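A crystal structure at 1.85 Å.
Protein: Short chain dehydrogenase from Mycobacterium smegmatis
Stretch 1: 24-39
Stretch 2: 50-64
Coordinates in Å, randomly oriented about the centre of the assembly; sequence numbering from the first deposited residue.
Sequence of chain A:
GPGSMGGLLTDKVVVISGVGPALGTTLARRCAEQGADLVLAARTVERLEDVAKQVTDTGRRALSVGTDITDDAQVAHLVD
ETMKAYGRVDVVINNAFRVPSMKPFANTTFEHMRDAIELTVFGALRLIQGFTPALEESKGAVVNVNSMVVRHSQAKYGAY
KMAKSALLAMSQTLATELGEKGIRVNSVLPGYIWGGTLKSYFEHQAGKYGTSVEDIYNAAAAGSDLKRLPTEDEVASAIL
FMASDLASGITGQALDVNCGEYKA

Stretch 1 (24-39) GTTLARRCAEQGADLV
Stretch 2, residues 50-64: DVAKQVTDTGRRALS

The centre of the contact is apolar and lies between two helices. Ala-28 and Ala-32, one turn apart on the helix of stretch 1, which begins earlier in the chain and runs to Glu-33, both point toward the helix of stretch 2. Ala-28 CB lies 3.4 Å from Val-51 CG1 and 4.1 Å from Val-55 CG2. Ala-32 CB lies 3.9 Å from Val-55 CG1. Val-51 and Val-55 are both t rotamers. The axes approach to 8.6 Å, with the two alanines facing the valines. The helices run nearly parallel, with a signed crossing angle of -19°. Thr-25 sits level with Val-51 (CA-CA 5.7 Å) and Arg-29 with Val-55 (CA-CA 5.5 Å). Leu-38 (chi1 m, chi2 m) extends this core from the strand, with its CG 4.1 Å from Val-55 CG2.

Each helix leads through a short turn into a strand. Gln-34 is the first residue to leave helical geometry in stretch 1, and Gly-35 follows with phi/psi 100/5. In stretch 2, Gly-59 (98/1) closes a Schellman motif. At both glycines a CB would jam against the preceding carbonyl O. Thr-58 (p) bonds back from OG1 to Val-55 O at 2.7 Å, and this OG1 is 3.4 Å from Ala-32 CB.

Strands 37-39 and 62-64 are parallel, 5° apart. Leu-38 pairs with Ala-62 and Val-39 with Leu-63, each at CA-CA 4.7 Å. Leu-38 N donates to Arg-61 O at 2.9 Å, and Leu-63 N donates to Leu-38 O at 2.9 Å. Leu-38 and Ala-62 share one sheet face. Val-39 (t) and Leu-63 (t, p) share the other, with Val-39 CG2 4.3 Å from Leu-63 CD2.

Asp-37 (m) anchors the polar edge at the start of its strand. Its OD1 accepts from Arg-61 N at 2.8 Å and from Arg-60 NE at 3.1 Å. Its OD2 forms salt bridges to Arg-60 NH2 and Arg-61 NH2, both at 3.1 Å. One carboxylate thus serves two guanidinium groups, and its OD1 also takes the backbone N of Arg-61. Arg-60 is m at chi1, chi2 and chi3. This fold brings its guanidinium face under Gly-35 O, which is 3.1 Å from Arg-60 CZ, a contact without a hydrogen bond. Arg-61 is m, t, m.

At the helical edge, Gln-54 (m, t) meets Arg-29 (t, t, p). Water 1 joins them, accepting from Arg-29 NE at 2.9 Å and donating to Gln-54 OE1 at 2.7 Å. Arg-29 NH1 also makes a salt bridge to Glu-33 OE2 at 2.8 Å. Gln-54 NE2 donates to Asp-50 OD2 at 3.1 Å.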

ATOM      1  N   GLY A  24      20.115   8.996 -17.527  1.00 19.64           N
ATOM      2  CA  GLY A  24      20.977   7.980 -18.139  1.00 19.87           C
ATOM      3  C   GLY A  24      22.445   8.353 -18.217  1.00 20.22           C
ATOM      4  O   GLY A  24      23.336   7.540 -17.936  1.00 20.20           O
ATOM      5  N   THR A  25      22.716   9.593 -18.624  1.00 20.74           N
ATOM      6  CA  THR A  25      24.074  10.073 -18.735  1.00 21.23           C
ATOM      7  C   THR A  25      24.694  10.225 -17.340  1.00 21.41           C
ATOM      8  O   THR A  25      25.824   9.786 -17.095  1.00 21.72           O
ATOM      9  CB  THR A  25      24.124  11.399 -19.534  1.00 22.56           C
ATOM     10  OG1 THR A  25      23.626  11.169 -20.867  1.00 22.74           O
ATOM     11  CG2 THR A  25      25.548  11.944 -19.619  1.00 23.09           C
ATOM     12  N   THR A  26      23.956  10.828 -16.416  1.00 21.00           N
ATOM     13  CA  THR A  26      24.422  10.941 -15.039  1.00 21.05           C
ATOM     14  C   THR A  26      24.731   9.570 -14.438  1.00 20.45           C
ATOM     15  O   THR A  26      25.754   9.383 -13.797  1.00 19.85           O
ATOM     16  CB  THR A  26      23.392  11.661 -14.156  1.00 21.66           C
ATOM     17  OG1 THR A  26      23.287  13.020 -14.583  1.00 21.97           O
ATOM     18  CG2 THR A  26      23.824  11.635 -12.680  1.00 21.69           C
ATOM     19  N   LEU A  27      23.853   8.611 -14.675  1.00 20.33           N
ATOM     20  CA  LEU A  27      24.024   7.257 -14.142  1.00 21.11           C
ATOM     21  C   LEU A  27      25.294   6.570 -14.648  1.00 20.13           C
ATOM     22  O   LEU A  27      26.060   6.006 -13.859  1.00 20.70           O
ATOM     23  CB  LEU A  27      22.756   6.438 -14.470  1.00 22.28           C
ATOM     24  CG  LEU A  27      22.415   5.175 -13.695  1.00 24.59           C
ATOM     25  CD1 LEU A  27      22.334   5.398 -12.189  1.00 24.26           C
ATOM     26  CD2 LEU A  27      21.093   4.655 -14.249  1.00 24.46           C
ATOM     27  N   ALA A  28      25.536   6.653 -15.949  1.00 19.82           N
ATOM     28  CA  ALA A  28      26.716   6.057 -16.578  1.00 19.98           C
ATOM     29  C   ALA A  28      27.971   6.649 -15.968  1.00 20.87           C
ATOM     30  O   ALA A  28      28.904   5.926 -15.582  1.00 20.42           O
ATOM     31  CB  ALA A  28      26.693   6.318 -18.083  1.00 20.27           C
ATOM     32  N   ARG A  29      27.990   7.977 -15.859  1.00 21.28           N
ATOM     33  CA  ARG A  29      29.117   8.659 -15.268  1.00 21.75           C
ATOM     34  C   ARG A  29      29.310   8.205 -13.846  1.00 20.89           C
ATOM     35  O   ARG A  29      30.412   7.851 -13.452  1.00 20.28           O
ATOM     36  CB  ARG A  29      28.924  10.193 -15.351  1.00 24.02           C
ATOM     37  CG  ARG A  29      30.032  11.015 -14.692  1.00 25.89           C
ATOM     38  CD  ARG A  29      29.756  12.524 -14.661  1.00 27.98           C
ATOM     39  NE  ARG A  29      28.495  12.911 -14.016  1.00 29.38           N
ATOM     40  CZ  ARG A  29      28.285  12.997 -12.698  1.00 30.55           C
ATOM     41  NH1 ARG A  29      29.251  12.721 -11.828  1.00 32.24           N
ATOM     42  NH2 ARG A  29      27.090  13.373 -12.240  1.00 30.41           N
ATOM     43  N   ARG A  30      28.236   8.219 -13.047  1.00 19.49           N
ATOM     44  CA  ARG A  30      28.358   7.848 -11.652  1.00 19.21           C
ATOM     45  C   ARG A  30      28.808   6.389 -11.457  1.00 18.78           C
ATOM     46  O   ARG A  30      29.592   6.121 -10.574  1.00 18.18           O
ATOM     47  CB  ARG A  30      27.057   8.135 -10.884  1.00 19.21           C
ATOM     48  CG  ARG A  30      26.772   9.634 -10.715  1.00 19.28           C
ATOM     49  CD  ARG A  30      27.571  10.257  -9.573  1.00 19.44           C
ATOM     50  NE  ARG A  30      27.312   9.587  -8.302  1.00 18.61           N
ATOM     51  CZ  ARG A  30      26.180   9.696  -7.616  1.00 18.59           C
ATOM     52  NH1 ARG A  30      25.207  10.486  -8.044  1.00 18.32           N
ATOM     53  NH2 ARG A  30      26.028   9.021  -6.485  1.00 18.66           N
ATOM     54  N   CYS A  31      28.306   5.457 -12.267  1.00 19.20           N
ATOM     55  CA  CYS A  31      28.719   4.045 -12.146  1.00 19.40           C
ATOM     56  C   CYS A  31      30.212   3.903 -12.397  1.00 19.51           C
ATOM     57  O   CYS A  31      30.902   3.215 -11.648  1.00 19.45           O
ATOM     58  CB  CYS A  31      27.945   3.158 -13.113  1.00 19.72           C
ATOM     59  SG  CYS A  31      26.224   2.901 -12.640  1.00 19.17           S
ATOM     60  N   ALA A  32      30.692   4.597 -13.425  1.00 20.32           N
ATOM     61  CA  ALA A  32      32.113   4.584 -13.799  1.00 21.52           C
ATOM     62  C   ALA A  32      32.983   5.164 -12.679  1.00 22.37           C
ATOM     63  O   ALA A  32      33.982   4.576 -12.314  1.00 22.73           O
ATOM     64  CB  ALA A  32      32.326   5.320 -15.114  1.00 21.52           C
ATOM     65  N   GLU A  33      32.551   6.276 -12.089  1.00 23.34           N
ATOM     66  CA  GLU A  33      33.240   6.876 -10.936  1.00 23.61           C
ATOM     67  C   GLU A  33      33.341   5.917  -9.773  1.00 24.19           C
ATOM     68  O   GLU A  33      34.303   5.978  -9.026  1.00 24.55           O
ATOM     69  CB  GLU A  33      32.514   8.130 -10.450  1.00 23.75           C
ATOM     70  CG  GLU A  33      32.667   9.343 -11.351  1.00 23.95           C
ATOM     71  CD  GLU A  33      31.774  10.512 -10.949  1.00 24.34           C
ATOM     72  OE1 GLU A  33      31.021  10.412  -9.952  1.00 24.67           O
ATOM     73  OE2 GLU A  33      31.802  11.533 -11.659  1.00 25.38           O
ATOM     74  N   GLN A  34      32.347   5.031  -9.628  1.00 24.12           N
ATOM     75  CA  GLN A  34      32.337   4.006  -8.590  1.00 24.79           C
ATOM     76  C   GLN A  34      33.027   2.696  -8.997  1.00 25.13           C
ATOM     77  O   GLN A  34      32.936   1.686  -8.284  1.00 26.58           O
ATOM     78  CB  GLN A  34      30.888   3.749  -8.145  1.00 25.41           C
ATOM     79  CG  GLN A  34      30.249   4.963  -7.496  1.00 25.72           C
ATOM     80  CD  GLN A  34      30.996   5.386  -6.263  1.00 26.81           C
ATOM     81  OE1 GLN A  34      31.374   4.542  -5.459  1.00 26.96           O
ATOM     82  NE2 GLN A  34      31.265   6.694  -6.129  1.00 28.18           N
ATOM     83  N   GLY A  35      33.716   2.710 -10.135  1.00 24.16           N
ATOM     84  CA  GLY A  35      34.603   1.619 -10.528  1.00 23.77           C
ATOM     85  C   GLY A  35      34.043   0.630 -11.533  1.00 23.35           C
ATOM     86  O   GLY A  35      34.707  -0.367 -11.840  1.00 23.55           O
ATOM     87  N   ALA A  36      32.834   0.883 -12.048  1.00 21.64           N
ATOM     88  CA  ALA A  36      32.197  -0.032 -13.010  1.00 21.50           C
ATOM     89  C   ALA A  36      32.673   0.226 -14.433  1.00 22.02           C
ATOM     90  O   ALA A  36      33.032   1.354 -14.784  1.00 22.13           O
ATOM     91  CB  ALA A  36      30.658   0.079 -12.944  1.00 19.93           C
ATOM     92  N   ASP A  37      32.704  -0.835 -15.244  1.00 21.81           N
ATOM     93  CA  ASP A  37      32.735  -0.699 -16.687  1.00 22.74           C
ATOM     94  C   ASP A  37      31.328  -0.812 -17.208  1.00 20.97           C
ATOM     95  O   ASP A  37      30.515  -1.512 -16.620  1.00 21.09           O
ATOM     96  CB  ASP A  37      33.597  -1.784 -17.320  1.00 24.15           C
ATOM     97  CG  ASP A  37      35.057  -1.621 -16.977  1.00 27.25           C
ATOM     98  OD1 ASP A  37      35.583  -0.494 -17.080  1.00 27.12           O
ATOM     99  OD2 ASP A  37      35.670  -2.622 -16.576  1.00 30.54           O
ATOM    100  N   LEU A  38      31.058  -0.150 -18.329  1.00 20.18           N
ATOM    101  CA  LEU A  38      29.698   0.035 -18.804  1.00 19.80           C
ATOM    102  C   LEU A  38      29.420  -0.623 -20.134  1.00 19.74           C
ATOM    103  O   LEU A  38      30.278  -0.679 -21.008  1.00 20.65           O
ATOM    104  CB  LEU A  38      29.402   1.536 -18.964  1.00 19.85           C
ATOM    105  CG  LEU A  38      29.006   2.354 -17.734  1.00 19.22           C
ATOM    106  CD1 LEU A  38      27.587   2.016 -17.301  1.00 18.76           C
ATOM    107  CD2 LEU A  38      29.990   2.178 -16.595  1.00 19.48           C
ATOM    108  N   VAL A  39      28.177  -1.059 -20.280  1.00 19.18           N
ATOM    109  CA  VAL A  39      27.540  -1.289 -21.565  1.00 19.44           C
ATOM    110  C   VAL A  39      26.424  -0.270 -21.684  1.00 19.98           C
ATOM    111  O   VAL A  39      25.562  -0.184 -20.802  1.00 19.42           O
ATOM    112  CB  VAL A  39      26.936  -2.711 -21.668  1.00 18.92           C
ATOM    113  CG1 VAL A  39      26.214  -2.877 -22.992  1.00 19.14           C
ATOM    114  CG2 VAL A  39      28.036  -3.754 -21.476  1.00 18.82           C
ATOM    115  N   ASP A  50      28.928  10.616 -26.580  1.00 40.86           N
ATOM    116  CA  ASP A  50      29.367  11.500 -25.507  1.00 41.35           C
ATOM    117  C   ASP A  50      29.278  10.848 -24.129  1.00 37.28           C
ATOM    118  O   ASP A  50      30.118  11.118 -23.258  1.00 37.03           O
ATOM    119  CB  ASP A  50      28.623  12.831 -25.453  1.00 45.19           C
ATOM    120  CG  ASP A  50      29.058  13.659 -24.240  1.00 48.06           C
ATOM    121  OD1 ASP A  50      30.265  13.992 -24.167  1.00 49.47           O
ATOM    122  OD2 ASP A  50      28.228  13.891 -23.326  1.00 50.62           O
ATOM    123  N   VAL A  51      28.268  10.015 -23.911  1.00 35.04           N
ATOM    124  CA  VAL A  51      28.196   9.307 -22.631  1.00 32.92           C
ATOM    125  C   VAL A  51      29.431   8.408 -22.481  1.00 31.22           C
ATOM    126  O   VAL A  51      30.059   8.385 -21.413  1.00 28.51           O
ATOM    127  CB  VAL A  51      26.899   8.482 -22.446  1.00 32.81           C
ATOM    128  CG1 VAL A  51      26.840   7.964 -21.019  1.00 31.54           C
ATOM    129  CG2 VAL A  51      25.671   9.326 -22.759  1.00 33.44           C
ATOM    130  N   ALA A  52      29.793   7.694 -23.548  1.00 30.84           N
ATOM    131  CA  ALA A  52      30.961   6.810 -23.488  1.00 30.79           C
ATOM    132  C   ALA A  52      32.236   7.593 -23.117  1.00 31.78           C
ATOM    133  O   ALA A  52      33.072   7.119 -22.332  1.00 31.13           O
ATOM    134  CB  ALA A  52      31.137   6.049 -24.797  1.00 31.16           C
ATOM    135  N   LYS A  53      32.373   8.802 -23.660  1.00 33.76           N
ATOM    136  CA  LYS A  53      33.500   9.687 -23.309  1.00 33.59           C
ATOM    137  C   LYS A  53      33.520  10.048 -21.815  1.00 33.44           C
ATOM    138  O   LYS A  53      34.562   9.987 -21.172  1.00 34.16           O
ATOM    139  CB  LYS A  53      33.506  10.952 -24.188  1.00 35.80           C
ATOM    140  N   GLN A  54      32.370  10.387 -21.236  1.00 32.72           N
ATOM    141  CA  GLN A  54      32.339  10.647 -19.796  1.00 32.38           C
ATOM    142  C   GLN A  54      32.783   9.417 -19.011  1.00 31.57           C
ATOM    143  O   GLN A  54      33.444   9.544 -17.971  1.00 31.29           O
ATOM    144  CB  GLN A  54      30.953  11.102 -19.330  1.00 33.05           C
ATOM    145  CG  GLN A  54      30.506  12.376 -20.041  1.00 35.04           C
ATOM    146  CD  GLN A  54      29.301  13.023 -19.411  1.00 35.01           C
ATOM    147  OE1 GLN A  54      29.136  12.991 -18.194  1.00 36.69           O
ATOM    148  NE2 GLN A  54      28.451  13.630 -20.241  1.00 35.59           N
ATOM    149  N   VAL A  55      32.434   8.229 -19.510  1.00 29.96           N
ATOM    150  CA  VAL A  55      32.871   6.997 -18.857  1.00 28.93           C
ATOM    151  C   VAL A  55      34.379   6.787 -18.999  1.00 29.34           C
ATOM    152  O   VAL A  55      35.084   6.530 -18.015  1.00 28.67           O
ATOM    153  CB  VAL A  55      32.094   5.760 -19.383  1.00 27.96           C
ATOM    154  CG1 VAL A  55      32.728   4.479 -18.856  1.00 26.55           C
ATOM    155  CG2 VAL A  55      30.621   5.866 -18.980  1.00 25.93           C
ATOM    156  N   THR A  56      34.885   6.907 -20.215  1.00 31.24           N
ATOM    157  CA  THR A  56      36.302   6.645 -20.435  1.00 33.31           C
ATOM    158  C   THR A  56      37.191   7.734 -19.813  1.00 35.37           C
ATOM    159  O   THR A  56      38.329   7.470 -19.448  1.00 35.18           O
ATOM    160  CB  THR A  56      36.626   6.437 -21.923  1.00 34.04           C
ATOM    161  OG1 THR A  56      36.138   7.544 -22.669  1.00 34.02           O
ATOM    162  CG2 THR A  56      35.953   5.164 -22.442  1.00 34.28           C
ATOM    163  N   ASP A  57      36.661   8.944 -19.655  1.00 37.01           N
ATOM    164  CA  ASP A  57      37.371   9.985 -18.896  1.00 37.59           C
ATOM    165  C   ASP A  57      37.670   9.583 -17.447  1.00 37.53           C
ATOM    166  O   ASP A  57      38.680  10.018 -16.890  1.00 36.04           O
ATOM    167  CB  ASP A  57      36.587  11.296 -18.905  1.00 39.75           C
ATOM    168  CG  ASP A  57      36.667  12.018 -20.238  1.00 40.79           C
ATOM    169  OD1 ASP A  57      37.519  11.649 -21.080  1.00 41.96           O
ATOM    170  OD2 ASP A  57      35.867  12.956 -20.439  1.00 42.38           O
ATOM    171  N   THR A  58      36.818   8.753 -16.833  1.00 34.54           N
ATOM    172  CA  THR A  58      37.109   8.248 -15.483  1.00 34.10           C
ATOM    173  C   THR A  58      38.183   7.167 -15.502  1.00 33.92           C
ATOM    174  O   THR A  58      38.664   6.769 -14.456  1.00 35.34           O
ATOM    175  CB  THR A  58      35.869   7.636 -14.785  1.00 34.06           C
ATOM    176  OG1 THR A  58      35.604   6.346 -15.344  1.00 34.42           O
ATOM    177  CG2 THR A  58      34.645   8.537 -14.925  1.00 32.66           C
ATOM    178  N   GLY A  59      38.542   6.674 -16.684  1.00 34.32           N
ATOM    179  CA  GLY A  59      39.531   5.618 -16.809  1.00 34.23           C
ATOM    180  C   GLY A  59      38.922   4.240 -16.969  1.00 33.36           C
ATOM    181  O   GLY A  59      39.652   3.250 -17.089  1.00 33.71           O
ATOM    182  N   ARG A  60      37.590   4.162 -16.992  1.00 31.97           N
ATOM    183  CA  ARG A  60      36.893   2.879 -17.173  1.00 30.52           C
ATOM    184  C   ARG A  60      36.552   2.653 -18.640  1.00 29.54           C
ATOM    185  O   ARG A  60      36.830   3.495 -19.487  1.00 28.98           O
ATOM    186  CB  ARG A  60      35.606   2.848 -16.332  1.00 30.46           C
ATOM    187  CG  ARG A  60      35.805   3.087 -14.851  1.00 30.77           C
ATOM    188  CD  ARG A  60      36.845   2.195 -14.213  1.00 33.76           C
ATOM    189  NE  ARG A  60      36.641   0.767 -14.442  1.00 34.89           N
ATOM    190  CZ  ARG A  60      37.216  -0.201 -13.719  1.00 37.15           C
ATOM    191  NH1 ARG A  60      38.038   0.093 -12.712  1.00 38.29           N
ATOM    192  NH2 ARG A  60      36.964  -1.483 -13.995  1.00 37.77           N
ATOM    193  N   ARG A  61      35.924   1.521 -18.945  1.00 28.22           N
ATOM    194  CA  ARG A  61      35.568   1.206 -20.317  1.00 28.23           C
ATOM    195  C   ARG A  61      34.077   1.334 -20.568  1.00 26.34           C
ATOM    196  O   ARG A  61      33.248   1.121 -19.666  1.00 24.77           O
ATOM    197  CB  ARG A  61      36.049  -0.201 -20.675  1.00 29.79           C
ATOM    198  CG  ARG A  61      37.564  -0.280 -20.838  1.00 32.54           C
ATOM    199  CD  ARG A  61      38.008  -1.722 -20.970  1.00 34.24           C
ATOM    200  NE  ARG A  61      37.640  -2.497 -19.780  1.00 34.63           N
ATOM    201  CZ  ARG A  61      37.573  -3.825 -19.730  1.00 36.84           C
ATOM    202  NH1 ARG A  61      37.857  -4.565 -20.797  1.00 37.55           N
ATOM    203  NH2 ARG A  61      37.220  -4.419 -18.599  1.00 36.85           N
ATOM    204  N   ALA A  62      33.739   1.699 -21.799  1.00 25.59           N
ATOM    205  CA  ALA A  62      32.343   1.771 -22.218  1.00 25.04           C
ATOM    206  C   ALA A  62      32.160   1.052 -23.560  1.00 25.32           C
ATOM    207  O   ALA A  62      32.867   1.344 -24.520  1.00 25.69           O
ATOM    208  CB  ALA A  62      31.894   3.223 -22.318  1.00 25.16           C
ATOM    209  N   LEU A  63      31.226   0.102 -23.613  1.00 23.80           N
ATOM    210  CA  LEU A  63      30.798  -0.510 -24.864  1.00 24.22           C
ATOM    211  C   LEU A  63      29.460   0.104 -25.257  1.00 24.37           C
ATOM    212  O   LEU A  63      28.477  -0.003 -24.497  1.00 23.38           O
ATOM    213  CB  LEU A  63      30.623  -2.020 -24.679  1.00 23.59           C
ATOM    214  CG  LEU A  63      30.184  -2.857 -25.884  1.00 23.71           C
ATOM    215  CD1 LEU A  63      31.346  -3.005 -26.866  1.00 25.06           C
ATOM    216  CD2 LEU A  63      29.684  -4.225 -25.412  1.00 22.82           C
ATOM    217  N   SER A  64      29.406   0.708 -26.445  1.00 24.31           N
ATOM    218  CA  SER A  64      28.181   1.334 -26.937  1.00 25.07           C
ATOM    219  C   SER A  64      27.561   0.425 -27.981  1.00 25.17           C
ATOM    220  O   SER A  64      28.238   0.038 -28.933  1.00 24.12           O
ATOM    221  CB  SER A  64      28.472   2.708 -27.556  1.00 26.20           C
ATOM    222  OG  SER A  64      29.015   3.572 -26.573  1.00 27.18           O
TER
HETATM  223  O   HOH W   1      27.076  13.122 -16.479  1.00 36.19           O
HETATM  224  O   HOH W   2      38.343  -1.120 -16.831  1.00 38.99           O